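Malonyl-CoA decarboxylase (Rhodopseudomonas palustris, PDB 4KSA) probably catalyses the decarboxylation of malonyl-CoA to acetyl-CoA, and assembles from identical two-domain subunits in the crystal. Local coordinates at residues E97-R100 against E106-G109; P355-L360 against L393-D398; A362-Q367 against R374-V379. One frame throughout, in Å; residues are numbered along the deposited sequence.

Overall arrangement
Following the chain from its N terminus, interaction 1 comes first: it closes a short hairpin between helices 89-101 and 105-115 in the helical N-terminal family region. The other two lie in the C-terminal region and share helix 347-367. Interaction 2 joins the middle of that helix to the end of strand 389-394 and the turn after it, and within this larger loop lies the small one of interaction 3, which brings the end of the helix against the start of helix 378-385. These two touch through Leu393 and Phe365, their centres about 14 Å apart. Interaction 1 stands apart, its centre about 58 Å from that of interaction 2 and 44 Å from that of interaction 3.

Interaction 1: E97-R100 against E106-G109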
ATOM      1  N   GLU A  97      46.878  15.672  26.511  1.00 58.55           N
ATOM      2  CA  GLU A  97      48.295  15.543  26.796  1.00 58.92           C
ATOM      3  C   GLU A  97      48.894  14.335  26.055  1.00 58.19           C
ATOM      4  O   GLU A  97      50.050  14.387  25.613  1.00 59.53           O
ATOM      5  CB  GLU A  97      48.523  15.437  28.312  1.00 60.23           C
ATOM      6  CG  GLU A  97      49.867  16.015  28.771  1.00 65.23           C
ATOM      7  CD  GLU A  97      49.953  17.544  28.647  1.00 69.09           C
ATOM      8  OE1 GLU A  97      49.242  18.131  27.792  1.00 69.98           O
ATOM      9  OE2 GLU A  97      50.753  18.156  29.398  1.00 68.98           O
ATOM     10  N   ALA A  98      48.113  13.262  25.908  1.00 55.08           N
ATOM     11  CA  ALA A  98      48.584  12.077  25.188  1.00 51.95           C
ATOM     12  C   ALA A  98      48.862  12.449  23.725  1.00 51.40           C
ATOM     13  O   ALA A  98      49.900  12.088  23.161  1.00 52.77           O
ATOM     14  CB  ALA A  98      47.554  10.984  25.254  1.00 48.41           C
ATOM     15  N   PHE A  99      47.937  13.185  23.120  1.00 49.96           N
ATOM     16  CA  PHE A  99      48.077  13.616  21.733  1.00 48.35           C
ATOM     17  C   PHE A  99      49.154  14.695  21.523  1.00 49.17           C
ATOM     18  O   PHE A  99      49.765  14.777  20.449  1.00 49.59           O
ATOM     19  CB  PHE A  99      46.713  14.101  21.221  1.00 45.37           C
ATOM     20  CG  PHE A  99      46.781  14.899  19.954  1.00 43.18           C
ATOM     21  CD1 PHE A  99      47.098  16.251  19.981  1.00 42.50           C
ATOM     22  CD2 PHE A  99      46.538  14.302  18.732  1.00 44.09           C
ATOM     23  CE1 PHE A  99      47.171  16.994  18.815  1.00 40.60           C
ATOM     24  CE2 PHE A  99      46.608  15.041  17.552  1.00 44.00           C
ATOM     25  CZ  PHE A  99      46.926  16.391  17.598  1.00 42.59           C
ATOM     26  N   ARG A 100      49.386  15.534  22.530  1.00 50.09           N
ATOM     27  CA  ARG A 100      50.396  16.581  22.398  1.00 49.88           C
ATOM     28  C   ARG A 100      51.774  15.912  22.496  1.00 49.93           C
ATOM     29  O   ARG A 100      52.749  16.366  21.876  1.00 49.19           O
ATOM     30  CB  ARG A 100      50.198  17.640  23.488  1.00 51.28           C
ATOM     31  CG  ARG A 100      50.403  19.080  22.996  1.00 54.35           C
ATOM     32  CD  ARG A 100      49.622  20.092  23.847  1.00 54.71           C
ATOM     33  NE  ARG A 100      49.909  19.920  25.268  1.00 55.93           N
ATOM     34  CZ  ARG A 100      51.040  20.294  25.858  1.00 54.85           C
ATOM     35  NH1 ARG A 100      52.001  20.882  25.152  1.00 53.07           N
ATOM     36  NH2 ARG A 100      51.224  20.049  27.151  1.00 55.52           N
ATOM     37  N   GLU A 106      45.712   6.519  17.624  1.00 57.12           N
ATOM     38  CA  GLU A 106      45.017   6.106  18.828  1.00 59.56           C
ATOM     39  C   GLU A 106      44.772   7.331  19.712  1.00 59.87           C
ATOM     40  O   GLU A 106      43.840   7.361  20.532  1.00 59.22           O
ATOM     41  CB  GLU A 106      45.873   5.096  19.585  1.00 62.83           C
ATOM     42  CG  GLU A 106      45.095   4.150  20.483  1.00 67.90           C
ATOM     43  CD  GLU A 106      45.932   3.655  21.650  1.00 71.02           C
ATOM     44  OE1 GLU A 106      45.521   2.677  22.316  1.00 73.41           O
ATOM     45  OE2 GLU A 106      46.997   4.258  21.914  1.00 71.21           O
ATOM     46  N   ALA A 107      45.621   8.341  19.532  1.00 57.75           N
ATOM     47  CA  ALA A 107      45.541   9.560  20.318  1.00 55.65           C
ATOM     48  C   ALA A 107      44.409  10.453  19.878  1.00 54.29           C
ATOM     49  O   ALA A 107      43.711  11.034  20.712  1.00 53.52           O
ATOM     50  CB  ALA A 107      46.868  10.325  20.248  1.00 55.52           C
ATOM     51  N   THR A 108      44.235  10.578  18.567  1.00 52.66           N
ATOM     52  CA  THR A 108      43.177  11.426  18.045  1.00 51.90           C
ATOM     53  C   THR A 108      41.863  10.676  18.130  1.00 50.54           C
ATOM     54  O   THR A 108      40.792  11.281  18.132  1.00 50.86           O
ATOM     55  CB  THR A 108      43.438  11.850  16.583  1.00 51.87           C
ATOM     56  OG1 THR A 108      43.419  10.698  15.743  1.00 55.09           O
ATOM     57  CG2 THR A 108      44.791  12.529  16.455  1.00 51.37           C
ATOM     58  N   GLY A 109      41.945   9.353  18.209  1.00 48.62           N
ATOM     59  CA  GLY A 109      40.737   8.564  18.314  1.00 48.07           C
ATOM     60  C   GLY A 109      40.146   8.782  19.690  1.00 49.77           C
ATOM     61  O   GLY A 109      38.949   9.004  19.838  1.00 50.71           O
TER
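Phe99 and Ala107 bring together two consecutive helices, 89-101 and 105-115, in an apolar contact that closes an alpha-helical hairpin of the N-terminal region. The connection is short, and the CA atoms of Phe99 and Ala107 are 5.0 Å apart. Such an approach is possible because Ala107 offers nothing larger than a methyl group: its CB sits 3.8 Å from Phe99 CA and 3.9 Å from Phe99 CB, against the root of the aromatic side chain. No hydrogen bond joins the two segments, so the hairpin is held here by shape and apolar contact.

On the side of helix 89-101 turned away from 106-109, Glu97 and Arg100 form a salt bridge one turn apart, with Arg100 NH2 2.8 Å from Glu97 OE1. The same carboxylate oxygen also pairs with Arg100 of the second subunit, whose Ile96 packs on Phe99 and whose Pro87 packs on Thr108. The hairpin therefore forms part of a subunit interface. A chi1 of 165° turns the Phe99 ring away from its own backbone N and points it across helix 105-115, obliquely to Thr108. There the methyl CG2 meets the ring at its edge, close to its plane, nearest to Phe99 CE2.

Interaction 2: P355-L360 against L393-D398; sequences PIVLQL and LNFLGD
Leu358 reaches from helix 347-367 into the hollow between Leu393, near the end of strand 389-394, and Phe395, in the turn after it. One methyl group makes the fit: Leu358 CD2 lies 3.8 Å from Leu393 CB and 3.9 Å from Phe395 CB, so a single bump is received between the roots of two side chains. Leu358 and Leu393 pass one another head to tail, and the far end of Leu393 comes back onto the helix, where its CD1 rests 3.5 Å from Leu358 O. Leu358 CD2 also lies at the edge of the Phe395 ring.

Phe395 makes the second bump. With CG opposite the backbone N (chi1 -173°), its ring extends from the turn to the helix, and the side chain stands roughly perpendicular to that of Val357. Val357 meets the ring at its edge, with CB 3.9 Å from Phe395 CE1 and CG1 slightly farther away. Apart from the methyl-carbonyl approach, the contacts are apolar, and no hydrogen bond crosses.

Phe395 is the second residue of a type II beta turn that runs from Asn394 to Gly397. Strand 389-394 is outermost in the mixed sheet of this chain, paired with strand 411-416, and helix 347-367 packs against its end. Val357 also touches Phe311 of helix 311-320, Phe395 also lies on Leu353 and Lys354 of its partner helix, and Leu393 continues along that helix to Phe365.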
ATOM      1  N   PRO A 355       9.686  54.855  -5.444  1.00 65.02           N
ATOM      2  CA  PRO A 355      11.013  54.824  -6.067  1.00 64.29           C
ATOM      3  C   PRO A 355      12.162  54.709  -5.069  1.00 63.25           C
ATOM      4  O   PRO A 355      13.081  53.917  -5.269  1.00 64.01           O
ATOM      5  CB  PRO A 355      11.057  56.130  -6.843  1.00 64.23           C
ATOM      6  CG  PRO A 355      10.227  57.042  -5.978  1.00 66.29           C
ATOM      7  CD  PRO A 355       9.042  56.163  -5.654  1.00 65.13           C
ATOM      8  N   ILE A 356      12.123  55.493  -3.998  1.00 61.63           N
ATOM      9  CA  ILE A 356      13.198  55.421  -3.024  1.00 61.37           C
ATOM     10  C   ILE A 356      13.222  54.075  -2.290  1.00 60.16           C
ATOM     11  O   ILE A 356      14.286  53.468  -2.136  1.00 59.61           O
ATOM     12  CB  ILE A 356      13.137  56.603  -1.985  1.00 62.14           C
ATOM     13  CG1 ILE A 356      14.245  56.438  -0.928  1.00 61.86           C
ATOM     14  CG2 ILE A 356      11.777  56.642  -1.290  1.00 61.81           C
ATOM     15  CD1 ILE A 356      15.653  56.186  -1.500  1.00 62.35           C
ATOM     16  N   VAL A 357      12.061  53.596  -1.849  1.00 58.11           N
ATOM     17  CA  VAL A 357      12.013  52.324  -1.139  1.00 56.30           C
ATOM     18  C   VAL A 357      12.472  51.155  -2.006  1.00 57.11           C
ATOM     19  O   VAL A 357      13.431  50.463  -1.659  1.00 57.31           O
ATOM     20  CB  VAL A 357      10.604  52.039  -0.585  1.00 53.63           C
ATOM     21  CG1 VAL A 357      10.484  50.600  -0.174  1.00 51.92           C
ATOM     22  CG2 VAL A 357      10.356  52.915   0.615  1.00 52.26           C
ATOM     23  N   LEU A 358      11.806  50.935  -3.132  1.00 57.14           N
ATOM     24  CA  LEU A 358      12.183  49.840  -4.019  1.00 58.47           C
ATOM     25  C   LEU A 358      13.676  49.816  -4.292  1.00 59.81           C
ATOM     26  O   LEU A 358      14.270  48.757  -4.443  1.00 61.83           O
ATOM     27  CB  LEU A 358      11.441  49.945  -5.348  1.00 58.42           C
ATOM     28  CG  LEU A 358       9.931  49.755  -5.262  1.00 59.59           C
ATOM     29  CD1 LEU A 358       9.321  49.856  -6.641  1.00 59.79           C
ATOM     30  CD2 LEU A 358       9.628  48.409  -4.640  1.00 61.40           C
ATOM     31  N   GLN A 359      14.290  50.986  -4.358  1.00 61.64           N
ATOM     32  CA  GLN A 359      15.714  51.046  -4.628  1.00 62.82           C
ATOM     33  C   GLN A 359      16.530  50.654  -3.402  1.00 61.98           C
ATOM     34  O   GLN A 359      17.625  50.114  -3.527  1.00 62.81           O
ATOM     35  CB  GLN A 359      16.099  52.443  -5.089  1.00 65.32           C
ATOM     36  CG  GLN A 359      17.528  52.530  -5.577  1.00 69.74           C
ATOM     37  CD  GLN A 359      18.001  53.957  -5.666  1.00 72.76           C
ATOM     38  OE1 GLN A 359      17.459  54.761  -6.438  1.00 71.44           O
ATOM     39  NE2 GLN A 359      19.017  54.292  -4.861  1.00 74.27           N
ATOM     40  N   LEU A 360      16.008  50.944  -2.217  1.00 60.65           N
ATOM     41  CA  LEU A 360      16.699  50.578  -0.991  1.00 59.53           C
ATOM     42  C   LEU A 360      16.542  49.067  -0.825  1.00 59.68           C
ATOM     43  O   LEU A 360      17.486  48.362  -0.435  1.00 60.38           O
ATOM     44  CB  LEU A 360      16.082  51.301   0.202  1.00 59.03           C
ATOM     45  CG  LEU A 360      16.466  52.769   0.341  1.00 58.10           C
ATOM     46  CD1 LEU A 360      15.669  53.414   1.463  1.00 56.33           C
ATOM     47  CD2 LEU A 360      17.961  52.852   0.610  1.00 57.16           C
ATOM     48  N   LEU A 393       9.810  43.239  -7.168  1.00 55.03           N
ATOM     49  CA  LEU A 393       9.566  43.847  -5.864  1.00 55.68           C
ATOM     50  C   LEU A 393       8.174  44.458  -5.897  1.00 56.34           C
ATOM     51  O   LEU A 393       7.881  45.281  -6.751  1.00 58.86           O
ATOM     52  CB  LEU A 393      10.622  44.917  -5.587  1.00 53.67           C
ATOM     53  CG  LEU A 393      12.073  44.474  -5.803  1.00 51.49           C
ATOM     54  CD1 LEU A 393      13.022  45.582  -5.388  1.00 51.52           C
ATOM     55  CD2 LEU A 393      12.352  43.229  -4.989  1.00 52.66           C
ATOM     56  N   ASN A 394       7.310  44.062  -4.973  1.00 57.38           N
ATOM     57  CA  ASN A 394       5.948  44.566  -4.974  1.00 58.47           C
ATOM     58  C   ASN A 394       5.665  45.619  -3.926  1.00 60.52           C
ATOM     59  O   ASN A 394       5.210  45.297  -2.830  1.00 61.60           O
ATOM     60  CB  ASN A 394       4.963  43.413  -4.792  1.00 58.58           C
ATOM     61  CG  ASN A 394       5.084  42.375  -5.877  1.00 59.45           C
ATOM     62  OD1 ASN A 394       4.888  42.669  -7.054  1.00 60.96           O
ATOM     63  ND2 ASN A 394       5.418  41.150  -5.491  1.00 60.66           N
ATOM     64  N   PHE A 395       5.909  46.880  -4.270  1.00 62.29           N
ATOM     65  CA  PHE A 395       5.653  47.974  -3.343  1.00 61.89           C
ATOM     66  C   PHE A 395       4.192  47.899  -2.893  1.00 61.60           C
ATOM     67  O   PHE A 395       3.294  47.687  -3.710  1.00 61.43           O
ATOM     68  CB  PHE A 395       5.914  49.327  -4.022  1.00 61.68           C
ATOM     69  CG  PHE A 395       5.842  50.498  -3.078  1.00 61.64           C
ATOM     70  CD1 PHE A 395       6.889  50.760  -2.194  1.00 61.82           C
ATOM     71  CD2 PHE A 395       4.709  51.300  -3.027  1.00 59.73           C
ATOM     72  CE1 PHE A 395       6.802  51.803  -1.270  1.00 60.44           C
ATOM     73  CE2 PHE A 395       4.615  52.344  -2.103  1.00 60.67           C
ATOM     74  CZ  PHE A 395       5.662  52.593  -1.225  1.00 59.45           C
ATOM     75  N   LEU A 396       3.966  48.058  -1.593  1.00 61.23           N
ATOM     76  CA  LEU A 396       2.619  48.018  -1.028  1.00 59.93           C
ATOM     77  C   LEU A 396       1.800  46.784  -1.401  1.00 59.52           C
ATOM     78  O   LEU A 396       0.617  46.883  -1.709  1.00 57.09           O
ATOM     79  CB  LEU A 396       1.858  49.285  -1.418  1.00 59.41           C
ATOM     80  CG  LEU A 396       2.245  50.526  -0.609  1.00 60.09           C
ATOM     81  CD1 LEU A 396       1.486  51.761  -1.083  1.00 58.04           C
ATOM     82  CD2 LEU A 396       1.936  50.240   0.847  1.00 61.28           C
ATOM     83  N   GLY A 397       2.433  45.619  -1.366  1.00 60.67           N
ATOM     84  CA  GLY A 397       1.722  44.396  -1.676  1.00 63.60           C
ATOM     85  C   GLY A 397       0.866  43.964  -0.493  1.00 65.59           C
ATOM     86  O   GLY A 397      -0.203  43.375  -0.667  1.00 66.30           O
ATOM     87  N   ASP A 398       1.328  44.263   0.716  1.00 66.19           N
ATOM     88  CA  ASP A 398       0.587  43.892   1.912  1.00 69.51           C
ATOM     89  C   ASP A 398       0.469  45.057   2.890  1.00 71.47           C
ATOM     90  O   ASP A 398       1.424  45.399   3.588  1.00 70.76           O
ATOM     91  CB  ASP A 398       1.273  42.700   2.589  1.00 70.74           C
ATOM     92  CG  ASP A 398       0.606  42.302   3.887  1.00 71.17           C
ATOM     93  OD1 ASP A 398      -0.644  42.296   3.933  1.00 73.02           O
ATOM     94  OD2 ASP A 398       1.328  41.983   4.856  1.00 70.34           O
TER

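Interaction 3: A362-Q367 against R374-V379; sequences AAYFLQ and RPLDPV
Tyr364, Asp377 and Phe365 carry most of this buried contact, which closes the loop between two consecutive helices, 347-367 and 378-385, in a C-terminal region whose family suggests an acetyltransferase-like (GNAT-type) alpha/beta fold. The end of the first helix meets Asp377, the N-cap residue of the second. Tyr364 gives up the most surface. Its ring extends from the helix toward the loop, roughly perpendicular to the side chain of Asp377. The phenol oxygen reaches the base of that residue, and Tyr364 OH also makes a weak hydrogen bond of 3.4 Å to Asp377 OD1. Ring and carboxylate planes are 62° apart. Tyr364 CE1 meets the loop a second time, 3.8 Å from Leu376 CD1, so the ring is touched by two successive residues.

The carboxylate of Asp377 is shared out. OD2 accepts a weak hydrogen bond from the backbone N of Ala380, capping the start of helix 378-385, while OD1 takes the weak bond from Tyr364, a loose link between the cap and the preceding helix.

Around the contact, Trp314 and Phe311 meet the Tyr364 ring, and Phe365 packs on Leu390, Val412 and Tyr414 of the two neighbouring strands. The Phe365 and Asp377 side chains run alongside each other in the same direction, with their planes 84° apart. Asp377 OD2 lies in the plane of the Phe365 ring, at its edge, 3.8 Å from Phe365 CE2.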
ATOM      1  N   ALA A 362      16.357  46.866  -3.082  1.00 53.23           N
ATOM      2  CA  ALA A 362      17.302  46.197  -3.967  1.00 52.24           C
ATOM      3  C   ALA A 362      18.695  46.044  -3.341  1.00 51.40           C
ATOM      4  O   ALA A 362      19.326  44.999  -3.466  1.00 50.39           O
ATOM      5  CB  ALA A 362      17.397  46.950  -5.281  1.00 52.39           C
ATOM      6  N   ALA A 363      19.184  47.081  -2.673  1.00 51.42           N
ATOM      7  CA  ALA A 363      20.498  46.990  -2.050  1.00 51.96           C
ATOM      8  C   ALA A 363      20.372  46.001  -0.896  1.00 52.85           C
ATOM      9  O   ALA A 363      21.293  45.233  -0.620  1.00 53.33           O
ATOM     10  CB  ALA A 363      20.946  48.347  -1.536  1.00 50.98           C
ATOM     11  N   TYR A 364      19.223  46.027  -0.226  1.00 51.98           N
ATOM     12  CA  TYR A 364      18.961  45.107   0.874  1.00 51.51           C
ATOM     13  C   TYR A 364      19.143  43.674   0.342  1.00 50.27           C
ATOM     14  O   TYR A 364      20.048  42.942   0.741  1.00 49.44           O
ATOM     15  CB  TYR A 364      17.527  45.309   1.370  1.00 51.29           C
ATOM     16  CG  TYR A 364      17.062  44.291   2.378  1.00 52.20           C
ATOM     17  CD1 TYR A 364      17.735  44.119   3.583  1.00 52.85           C
ATOM     18  CD2 TYR A 364      15.930  43.517   2.140  1.00 53.52           C
ATOM     19  CE1 TYR A 364      17.293  43.202   4.535  1.00 52.49           C
ATOM     20  CE2 TYR A 364      15.474  42.594   3.088  1.00 53.39           C
ATOM     21  CZ  TYR A 364      16.161  42.446   4.284  1.00 52.16           C
ATOM     22  OH  TYR A 364      15.704  41.565   5.234  1.00 51.21           O
ATOM     23  N   PHE A 365      18.281  43.300  -0.587  1.00 47.85           N
ATOM     24  CA  PHE A 365      18.323  41.987  -1.182  1.00 48.30           C
ATOM     25  C   PHE A 365      19.637  41.631  -1.845  1.00 49.97           C
ATOM     26  O   PHE A 365      20.183  40.559  -1.596  1.00 52.02           O
ATOM     27  CB  PHE A 365      17.199  41.858  -2.200  1.00 47.55           C
ATOM     28  CG  PHE A 365      15.851  41.665  -1.586  1.00 46.80           C
ATOM     29  CD1 PHE A 365      14.759  42.397  -2.033  1.00 46.71           C
ATOM     30  CD2 PHE A 365      15.656  40.705  -0.598  1.00 46.24           C
ATOM     31  CE1 PHE A 365      13.491  42.171  -1.511  1.00 47.13           C
ATOM     32  CE2 PHE A 365      14.394  40.471  -0.070  1.00 45.34           C
ATOM     33  CZ  PHE A 365      13.308  41.202  -0.526  1.00 46.40           C
ATOM     34  N   LEU A 366      20.156  42.516  -2.688  1.00 51.05           N
ATOM     35  CA  LEU A 366      21.392  42.212  -3.393  1.00 53.31           C
ATOM     36  C   LEU A 366      22.702  42.508  -2.685  1.00 55.71           C
ATOM     37  O   LEU A 366      23.727  41.911  -3.023  1.00 57.29           O
ATOM     38  CB  LEU A 366      21.402  42.899  -4.757  1.00 51.86           C
ATOM     39  CG  LEU A 366      20.612  42.217  -5.872  1.00 50.92           C
ATOM     40  CD1 LEU A 366      19.221  41.894  -5.417  1.00 53.07           C
ATOM     41  CD2 LEU A 366      20.557  43.132  -7.067  1.00 53.77           C
ATOM     42  N   GLN A 367      22.686  43.402  -1.701  1.00 57.71           N
ATOM     43  CA  GLN A 367      23.921  43.764  -1.004  1.00 60.07           C
ATOM     44  C   GLN A 367      23.991  43.413   0.480  1.00 61.21           C
ATOM     45  O   GLN A 367      25.055  43.069   0.982  1.00 61.15           O
ATOM     46  CB  GLN A 367      24.190  45.262  -1.186  1.00 61.47           C
ATOM     47  CG  GLN A 367      24.623  45.670  -2.595  1.00 64.64           C
ATOM     48  CD  GLN A 367      24.415  47.158  -2.869  1.00 68.40           C
ATOM     49  OE1 GLN A 367      24.742  48.015  -2.037  1.00 69.76           O
ATOM     50  NE2 GLN A 367      23.876  47.472  -4.047  1.00 68.03           N
ATOM     51  N   ARG A 374      25.648  35.326   3.910  1.00 74.78           N
ATOM     52  CA  ARG A 374      24.435  34.941   3.214  1.00 73.31           C
ATOM     53  C   ARG A 374      23.438  36.087   3.155  1.00 70.83           C
ATOM     54  O   ARG A 374      23.424  36.964   4.021  1.00 69.49           O
ATOM     55  CB  ARG A 374      23.760  33.754   3.914  1.00 75.13           C
ATOM     56  CG  ARG A 374      24.689  32.640   4.380  1.00 76.91           C
ATOM     57  CD  ARG A 374      23.910  31.349   4.631  1.00 78.25           C
ATOM     58  NE  ARG A 374      23.997  30.416   3.502  1.00 82.50           N
ATOM     59  CZ  ARG A 374      23.553  30.648   2.261  1.00 83.13           C
ATOM     60  NH1 ARG A 374      22.968  31.798   1.943  1.00 81.90           N
ATOM     61  NH2 ARG A 374      23.711  29.718   1.323  1.00 83.03           N
ATOM     62  N   PRO A 375      22.591  36.102   2.117  1.00 68.21           N
ATOM     63  CA  PRO A 375      21.620  37.189   2.060  1.00 67.03           C
ATOM     64  C   PRO A 375      20.932  37.330   3.419  1.00 65.42           C
ATOM     65  O   PRO A 375      20.409  36.370   3.974  1.00 66.04           O
ATOM     66  CB  PRO A 375      20.678  36.760   0.927  1.00 66.65           C
ATOM     67  CG  PRO A 375      21.040  35.310   0.652  1.00 66.55           C
ATOM     68  CD  PRO A 375      22.496  35.252   0.924  1.00 66.33           C
ATOM     69  N   LEU A 376      20.966  38.544   3.945  1.00 63.55           N
ATOM     70  CA  LEU A 376      20.396  38.875   5.240  1.00 60.81           C
ATOM     71  C   LEU A 376      18.924  38.502   5.426  1.00 58.91           C
ATOM     72  O   LEU A 376      18.541  38.023   6.495  1.00 60.36           O
ATOM     73  CB  LEU A 376      20.588  40.370   5.482  1.00 60.55           C
ATOM     74  CG  LEU A 376      20.448  41.024   6.851  1.00 61.21           C
ATOM     75  CD1 LEU A 376      20.403  42.512   6.576  1.00 62.86           C
ATOM     76  CD2 LEU A 376      19.187  40.604   7.607  1.00 62.53           C
ATOM     77  N   ASP A 377      18.089  38.719   4.414  1.00 56.01           N
ATOM     78  CA  ASP A 377      16.673  38.387   4.567  1.00 54.83           C
ATOM     79  C   ASP A 377      16.453  36.885   4.592  1.00 54.08           C
ATOM     80  O   ASP A 377      16.778  36.177   3.637  1.00 55.81           O
ATOM     81  CB  ASP A 377      15.830  39.000   3.446  1.00 55.26           C
ATOM     82  CG  ASP A 377      14.352  38.571   3.505  1.00 56.06           C
ATOM     83  OD1 ASP A 377      13.619  38.991   4.431  1.00 55.89           O
ATOM     84  OD2 ASP A 377      13.923  37.807   2.611  1.00 55.93           O
ATOM     85  N   PRO A 378      15.893  36.380   5.694  1.00 51.13           N
ATOM     86  CA  PRO A 378      15.612  34.952   5.875  1.00 49.78           C
ATOM     87  C   PRO A 378      14.745  34.286   4.784  1.00 46.98           C
ATOM     88  O   PRO A 378      14.988  33.135   4.423  1.00 47.29           O
ATOM     89  CB  PRO A 378      14.954  34.907   7.258  1.00 49.62           C
ATOM     90  CG  PRO A 378      14.351  36.285   7.399  1.00 50.14           C
ATOM     91  CD  PRO A 378      15.451  37.151   6.865  1.00 49.83           C
ATOM     92  N   VAL A 379      13.742  34.993   4.264  1.00 43.03           N
ATOM     93  CA  VAL A 379      12.883  34.413   3.233  1.00 39.90           C
ATOM     94  C   VAL A 379      13.600  34.365   1.885  1.00 41.94           C
ATOM     95  O   VAL A 379      13.296  33.534   1.026  1.00 42.24           O
ATOM     96  CB  VAL A 379      11.572  35.190   3.080  1.00 34.48           C
ATOM     97  CG1 VAL A 379      10.791  34.655   1.928  1.00 32.66           C
ATOM     98  CG2 VAL A 379      10.751  35.054   4.315  1.00 33.46           C
TER